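Local coordinates for protein type III restriction-modification enzyme EcoP15I Res subunit (Escherichia coli, PDB 4ZCF) that cleaves double-stranded DNA 25-27 base pairs downstream of one of two inversely oriented recognition sites, acting together with its Mod partner and using a helicase-type ATP-binding domain, at residues C[238-241]-C[242-245]; C[254-257]-C[258-262]. All blocks are in the same frame, centred on the assembly; numbering follows the deposited sequence.

In the fold
Both contacts are local and follow in series along the chain, neither nesting nor crossing, within the first RecA-like, parallel-sheet domain of the helicase part. Coming from strand 222-226, the chain enters helix 236-242. Contact 1 (238-241 with 242-245) ends this helix and turns the chain toward strand 248-253. That strand then leads into contact 2 (254-257 with 258-262), a turn in the loop to strand 263-267. Strand 79-84 lies between the two strands this loop connects. The contacts do not touch: their centres are about 18 Å apart. Contact 1 ties the helix end to helix 212-217 and strand 222-226, contact 2 its loop to strand 79-84.

Contact 1: residues C[238-241]-C[242-245]; sequences WENI and EKFN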
ATOM      1  N   TRP C 238     -11.617  17.070 -23.902  1.00 61.25           N
ATOM      2  CA  TRP C 238     -11.913  18.442 -23.490  1.00 61.13           C
ATOM      3  C   TRP C 238     -13.236  18.558 -22.737  1.00 61.90           C
ATOM      4  O   TRP C 238     -13.292  19.287 -21.745  1.00 60.82           O
ATOM      5  CB  TRP C 238     -11.845  19.438 -24.658  1.00 60.49           C
ATOM      6  CG  TRP C 238     -11.979  20.852 -24.178  1.00 62.01           C
ATOM      7  CD1 TRP C 238     -13.131  21.573 -24.083  1.00 64.94           C
ATOM      8  CD2 TRP C 238     -10.965  21.634 -23.535  1.00 62.04           C
ATOM      9  NE1 TRP C 238     -12.892  22.773 -23.459  1.00 64.27           N
ATOM     10  CE2 TRP C 238     -11.565  22.844 -23.124  1.00 65.59           C
ATOM     11  CE3 TRP C 238      -9.592  21.448 -23.302  1.00 63.67           C
ATOM     12  CZ2 TRP C 238     -10.844  23.865 -22.500  1.00 64.99           C
ATOM     13  CZ3 TRP C 238      -8.874  22.465 -22.685  1.00 65.12           C
ATOM     14  CH2 TRP C 238      -9.500  23.655 -22.291  1.00 65.57           C
ATOM     15  N   GLU C 239     -14.289  17.845 -23.195  1.00 57.51           N
ATOM     16  CA  GLU C 239     -15.606  17.897 -22.546  1.00 57.16           C
ATOM     17  C   GLU C 239     -15.568  17.365 -21.121  1.00 59.67           C
ATOM     18  O   GLU C 239     -16.275  17.899 -20.267  1.00 59.85           O
ATOM     19  CB  GLU C 239     -16.720  17.248 -23.392  1.00 58.75           C
ATOM     20  CG  GLU C 239     -17.018  17.945 -24.718  1.00 72.50           C
ATOM     21  CD  GLU C 239     -17.542  19.371 -24.685  1.00104.84           C
ATOM     22  OE1 GLU C 239     -18.707  19.570 -24.269  1.00114.15           O
ATOM     23  OE2 GLU C 239     -16.811  20.283 -25.137  1.00 97.63           O
ATOM     24  N   ASN C 240     -14.683  16.374 -20.851  1.00 54.58           N
ATOM     25  CA  ASN C 240     -14.468  15.796 -19.523  1.00 53.14           C
ATOM     26  C   ASN C 240     -13.763  16.760 -18.582  1.00 55.40           C
ATOM     27  O   ASN C 240     -14.065  16.742 -17.385  1.00 55.18           O
ATOM     28  CB  ASN C 240     -13.692  14.486 -19.599  1.00 51.97           C
ATOM     29  CG  ASN C 240     -14.470  13.308 -20.109  1.00 61.42           C
ATOM     30  OD1 ASN C 240     -15.692  13.215 -19.968  1.00 52.83           O
ATOM     31  ND2 ASN C 240     -13.754  12.350 -20.663  1.00 52.55           N
ATOM     32  N   ILE C 241     -12.790  17.558 -19.108  1.00 50.73           N
ATOM     33  CA  ILE C 241     -12.032  18.602 -18.382  1.00 49.11           C
ATOM     34  C   ILE C 241     -13.017  19.706 -17.978  1.00 52.02           C
ATOM     35  O   ILE C 241     -12.949  20.192 -16.843  1.00 51.97           O
ATOM     36  CB  ILE C 241     -10.817  19.142 -19.207  1.00 51.84           C
ATOM     37  CG1 ILE C 241      -9.765  18.029 -19.461  1.00 51.61           C
ATOM     38  CG2 ILE C 241     -10.168  20.398 -18.554  1.00 51.77           C
ATOM     39  CD1 ILE C 241      -8.796  18.274 -20.618  1.00 51.73           C
ATOM     40  N   GLU C 242     -13.985  20.041 -18.876  1.00 48.56           N
ATOM     41  CA  GLU C 242     -15.060  21.022 -18.589  1.00 48.76           C
ATOM     42  C   GLU C 242     -15.884  20.645 -17.336  1.00 53.31           C
ATOM     43  O   GLU C 242     -16.326  21.535 -16.619  1.00 53.75           O
ATOM     44  CB  GLU C 242     -16.000  21.227 -19.790  1.00 49.52           C
ATOM     45  CG  GLU C 242     -15.442  22.120 -20.885  1.00 58.45           C
ATOM     46  CD  GLU C 242     -16.198  22.188 -22.206  1.00 78.55           C
ATOM     47  OE1 GLU C 242     -17.369  21.744 -22.271  1.00 72.74           O
ATOM     48  OE2 GLU C 242     -15.622  22.730 -23.176  1.00 70.87           O
ATOM     49  N   LYS C 243     -16.042  19.334 -17.057  1.00 49.62           N
ATOM     50  CA  LYS C 243     -16.777  18.809 -15.903  1.00 49.36           C
ATOM     51  C   LYS C 243     -16.209  19.264 -14.547  1.00 53.65           C
ATOM     52  O   LYS C 243     -16.929  19.196 -13.548  1.00 54.61           O
ATOM     53  CB  LYS C 243     -16.806  17.274 -15.937  1.00 51.67           C
ATOM     54  CG  LYS C 243     -17.819  16.633 -16.867  1.00 55.66           C
ATOM     55  CD  LYS C 243     -17.580  15.119 -16.911  1.00 56.71           C
ATOM     56  CE  LYS C 243     -18.577  14.400 -17.774  1.00 67.11           C
ATOM     57  NZ  LYS C 243     -18.066  13.074 -18.211  1.00 80.90           N
ATOM     58  N   PHE C 244     -14.920  19.678 -14.495  1.00 49.02           N
ATOM     59  CA  PHE C 244     -14.271  20.125 -13.251  1.00 48.24           C
ATOM     60  C   PHE C 244     -14.657  21.534 -12.811  1.00 51.35           C
ATOM     61  O   PHE C 244     -14.280  21.934 -11.708  1.00 50.73           O
ATOM     62  CB  PHE C 244     -12.738  20.039 -13.349  1.00 49.61           C
ATOM     63  CG  PHE C 244     -12.171  18.655 -13.509  1.00 50.93           C
ATOM     64  CD1 PHE C 244     -12.544  17.629 -12.649  1.00 53.61           C
ATOM     65  CD2 PHE C 244     -11.221  18.388 -14.487  1.00 52.74           C
ATOM     66  CE1 PHE C 244     -12.022  16.347 -12.803  1.00 54.84           C
ATOM     67  CE2 PHE C 244     -10.685  17.114 -14.630  1.00 55.66           C
ATOM     68  CZ  PHE C 244     -11.091  16.099 -13.789  1.00 54.40           C
ATOM     69  N   ASN C 245     -15.350  22.303 -13.684  1.00 48.02           N
ATOM     70  CA  ASN C 245     -15.734  23.697 -13.462  1.00 48.81           C
ATOM     71  C   ASN C 245     -14.576  24.463 -12.798  1.00 54.58           C
ATOM     72  O   ASN C 245     -14.685  24.979 -11.661  1.00 55.38           O
ATOM     73  CB  ASN C 245     -17.101  23.827 -12.745  1.00 50.08           C
ATOM     74  CG  ASN C 245     -18.261  23.272 -13.563  1.00 79.72           C
ATOM     75  OD1 ASN C 245     -18.853  22.234 -13.234  1.00 77.00           O
ATOM     76  ND2 ASN C 245     -18.590  23.924 -14.676  1.00 67.96           N
TER
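Glu242 sits one helical turn beyond Trp238 at the C-terminal end of helix 236-242, which follows the strand ending in AMP-binding Asp226. Its backbone N donates to Trp238 O (3.0 Å), while its extended side chain crosses the indole at about a right angle. The carboxylate lies at the pyrrole edge, its exact placement doubtful. The Glu242 carboxylate also lies beside that of Glu239, whose chain bends at chi2, with Glu242 OE1 3.2 Å from Glu239 OE1; the two groups run side by side with their planes 77° apart. Lys243 runs extended alongside Asn240, and its NZ donates to Asn240 OD1 (3.0 Å), tilted from the carbonyl plane; the ND2 of this amide makes a weak hydrogen bond to Asn192. The N of Phe244 reaches back to Ile241 O (3.1 Å), a three-residue span tighter than an alpha-helical bond. The Phe244 ring turns one face to Asn240 O and packs on Val213 and Leu216 of helix 212-217; Phe244 and Ile241 both rest on Ile223 of strand 222-226. Asn245 closes a type I turn through its N to Glu242 O (3.2 Å) and adopts positive phi, ending the helical course. Lysine and amide thus join by a bond on one flank of the helix end, whereas two acidic groups meet on another; their proximity would be expected to raise the proton affinity of one carboxylate, unless solvent or cations offset it.

Contact 2: residues C[254-257]-C[258-262]; sequences ATFS and EGYKN
Phe256 and Tyr260 bring their rings together across a type I beta turn, Phe256 to Gly259, in the loop after strand 248-253. The sequence ATFS at its start, one strand over from the Asp226-Glu227 motif, is consistent with motif III of superfamily 2 helicases, and the Phe256 side chain is about 10 Å from that of AMP-binding Asp226. From its CB onward, Phe256 leans on Gly259 O and on Tyr260, just past the turn. CB lies 3.4 Å from Gly259 O, and CG has Tyr260 CE1 over the ring face at 3.8 Å, offset toward the rim. Both ortho carbons stay on the tyrosine: CD1 near Tyr260 CE1, CD2 near Tyr260 CD1 and also 3.5 Å from Gly259 O, at the ring edge. The ring planes of Phe256 and Tyr260 are inclined at 38°, with centroids 5.2 Å apart. Beyond the turn, the phenylalanine side chain also packs on Pro228, Asp81, Ser83 and Arg251. Gly259, with positive phi (79°), carries the chain out of the turn, and its O receives a weak bond from Arg251 NH2. The turn itself is closed by a weak hydrogen bond, Gly259 N to Phe256 O, at 3.4 Å.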
ATOM      1  N   ALA C 254       3.207  24.904 -28.470  1.00 60.09           N
ATOM      2  CA  ALA C 254       3.739  25.489 -29.686  1.00 60.92           C
ATOM      3  C   ALA C 254       2.681  25.445 -30.808  1.00 67.86           C
ATOM      4  O   ALA C 254       2.838  26.130 -31.828  1.00 68.41           O
ATOM      5  CB  ALA C 254       4.977  24.722 -30.095  1.00 61.43           C
ATOM      6  N   THR C 255       1.598  24.643 -30.609  1.00 64.66           N
ATOM      7  CA  THR C 255       0.515  24.467 -31.582  1.00 63.86           C
ATOM      8  C   THR C 255      -0.884  24.740 -31.010  1.00 67.44           C
ATOM      9  O   THR C 255      -1.307  24.105 -30.040  1.00 68.16           O
ATOM     10  CB  THR C 255       0.606  23.099 -32.286  1.00 60.98           C
ATOM     11  OG1 THR C 255       1.956  22.860 -32.675  1.00 56.23           O
ATOM     12  CG2 THR C 255      -0.311  22.999 -33.501  1.00 57.76           C
ATOM     13  N   PHE C 256      -1.592  25.679 -31.651  1.00 61.91           N
ATOM     14  CA  PHE C 256      -2.957  26.081 -31.346  1.00 60.95           C
ATOM     15  C   PHE C 256      -3.705  25.974 -32.689  1.00 70.07           C
ATOM     16  O   PHE C 256      -3.845  26.944 -33.448  1.00 70.29           O
ATOM     17  CB  PHE C 256      -3.001  27.492 -30.722  1.00 60.87           C
ATOM     18  CG  PHE C 256      -2.544  27.575 -29.280  1.00 60.39           C
ATOM     19  CD1 PHE C 256      -1.191  27.586 -28.959  1.00 61.93           C
ATOM     20  CD2 PHE C 256      -3.464  27.693 -28.246  1.00 60.61           C
ATOM     21  CE1 PHE C 256      -0.771  27.659 -27.631  1.00 61.42           C
ATOM     22  CE2 PHE C 256      -3.041  27.771 -26.923  1.00 62.09           C
ATOM     23  CZ  PHE C 256      -1.700  27.772 -26.627  1.00 60.08           C
ATOM     24  N   SER C 257      -4.088  24.726 -33.009  1.00 68.92           N
ATOM     25  CA  SER C 257      -4.785  24.294 -34.225  1.00 69.18           C
ATOM     26  C   SER C 257      -6.281  24.704 -34.241  1.00 73.80           C
ATOM     27  O   SER C 257      -6.973  24.493 -35.248  1.00 73.59           O
ATOM     28  CB  SER C 257      -4.640  22.781 -34.381  1.00 72.95           C
ATOM     29  OG  SER C 257      -5.144  22.104 -33.239  1.00 83.37           O
ATOM     30  N   GLU C 258      -6.776  25.271 -33.121  1.00 69.67           N
ATOM     31  CA  GLU C 258      -8.164  25.711 -32.976  1.00 68.81           C
ATOM     32  C   GLU C 258      -8.203  27.177 -32.557  1.00 71.26           C
ATOM     33  O   GLU C 258      -9.218  27.670 -32.059  1.00 71.50           O
ATOM     34  CB  GLU C 258      -8.912  24.820 -31.965  1.00 70.03           C
ATOM     35  CG  GLU C 258      -9.083  23.376 -32.420  1.00 77.17           C
ATOM     36  CD  GLU C 258     -10.196  22.618 -31.729  1.00 93.99           C
ATOM     37  OE1 GLU C 258     -10.488  22.934 -30.554  1.00 86.82           O
ATOM     38  OE2 GLU C 258     -10.782  21.709 -32.364  1.00 88.20           O
ATOM     39  N   GLY C 259      -7.094  27.864 -32.789  1.00 65.83           N
ATOM     40  CA  GLY C 259      -6.939  29.263 -32.429  1.00 64.64           C
ATOM     41  C   GLY C 259      -6.636  29.480 -30.959  1.00 66.13           C
ATOM     42  O   GLY C 259      -6.142  28.578 -30.265  1.00 66.37           O
ATOM     43  N   TYR C 260      -6.917  30.703 -30.496  1.00 59.28           N
ATOM     44  CA  TYR C 260      -6.685  31.159 -29.139  1.00 57.31           C
ATOM     45  C   TYR C 260      -7.977  31.501 -28.446  1.00 59.86           C
ATOM     46  O   TYR C 260      -9.030  31.614 -29.077  1.00 60.22           O
ATOM     47  CB  TYR C 260      -5.768  32.404 -29.142  1.00 58.32           C
ATOM     48  CG  TYR C 260      -4.437  32.217 -29.845  1.00 59.49           C
ATOM     49  CD1 TYR C 260      -3.409  31.486 -29.252  1.00 61.36           C
ATOM     50  CD2 TYR C 260      -4.178  32.836 -31.065  1.00 59.68           C
ATOM     51  CE1 TYR C 260      -2.179  31.317 -29.891  1.00 61.80           C
ATOM     52  CE2 TYR C 260      -2.948  32.684 -31.708  1.00 60.42           C
ATOM     53  CZ  TYR C 260      -1.952  31.914 -31.123  1.00 67.60           C
ATOM     54  OH  TYR C 260      -0.735  31.755 -31.749  1.00 66.59           O
ATOM     55  N   LYS C 261      -7.886  31.696 -27.134  1.00 56.55           N
ATOM     56  CA  LYS C 261      -8.985  32.137 -26.289  1.00 56.28           C
ATOM     57  C   LYS C 261      -8.578  33.494 -25.723  1.00 60.63           C
ATOM     58  O   LYS C 261      -9.230  34.491 -26.029  1.00 62.92           O
ATOM     59  CB  LYS C 261      -9.349  31.095 -25.219  1.00 58.63           C
ATOM     60  CG  LYS C 261      -9.965  29.818 -25.805  1.00 67.91           C
ATOM     61  CD  LYS C 261     -11.481  29.909 -25.937  1.00 76.35           C
ATOM     62  CE  LYS C 261     -12.013  29.095 -27.092  1.00 80.74           C
ATOM     63  NZ  LYS C 261     -13.469  28.821 -26.949  1.00 81.25           N
ATOM     64  N   ASN C 262      -7.450  33.558 -25.009  1.00 55.21           N
ATOM     65  CA  ASN C 262      -6.878  34.794 -24.478  1.00 54.10           C
ATOM     66  C   ASN C 262      -5.355  34.695 -24.591  1.00 57.07           C
ATOM     67  O   ASN C 262      -4.699  34.234 -23.659  1.00 57.16           O
ATOM     68  CB  ASN C 262      -7.342  35.054 -23.035  1.00 52.69           C
ATOM     69  CG  ASN C 262      -8.793  35.469 -22.926  1.00 68.64           C
ATOM     70  OD1 ASN C 262      -9.177  36.561 -23.341  1.00 64.79           O
ATOM     71  ND2 ASN C 262      -9.634  34.624 -22.360  1.00 55.40           N
TER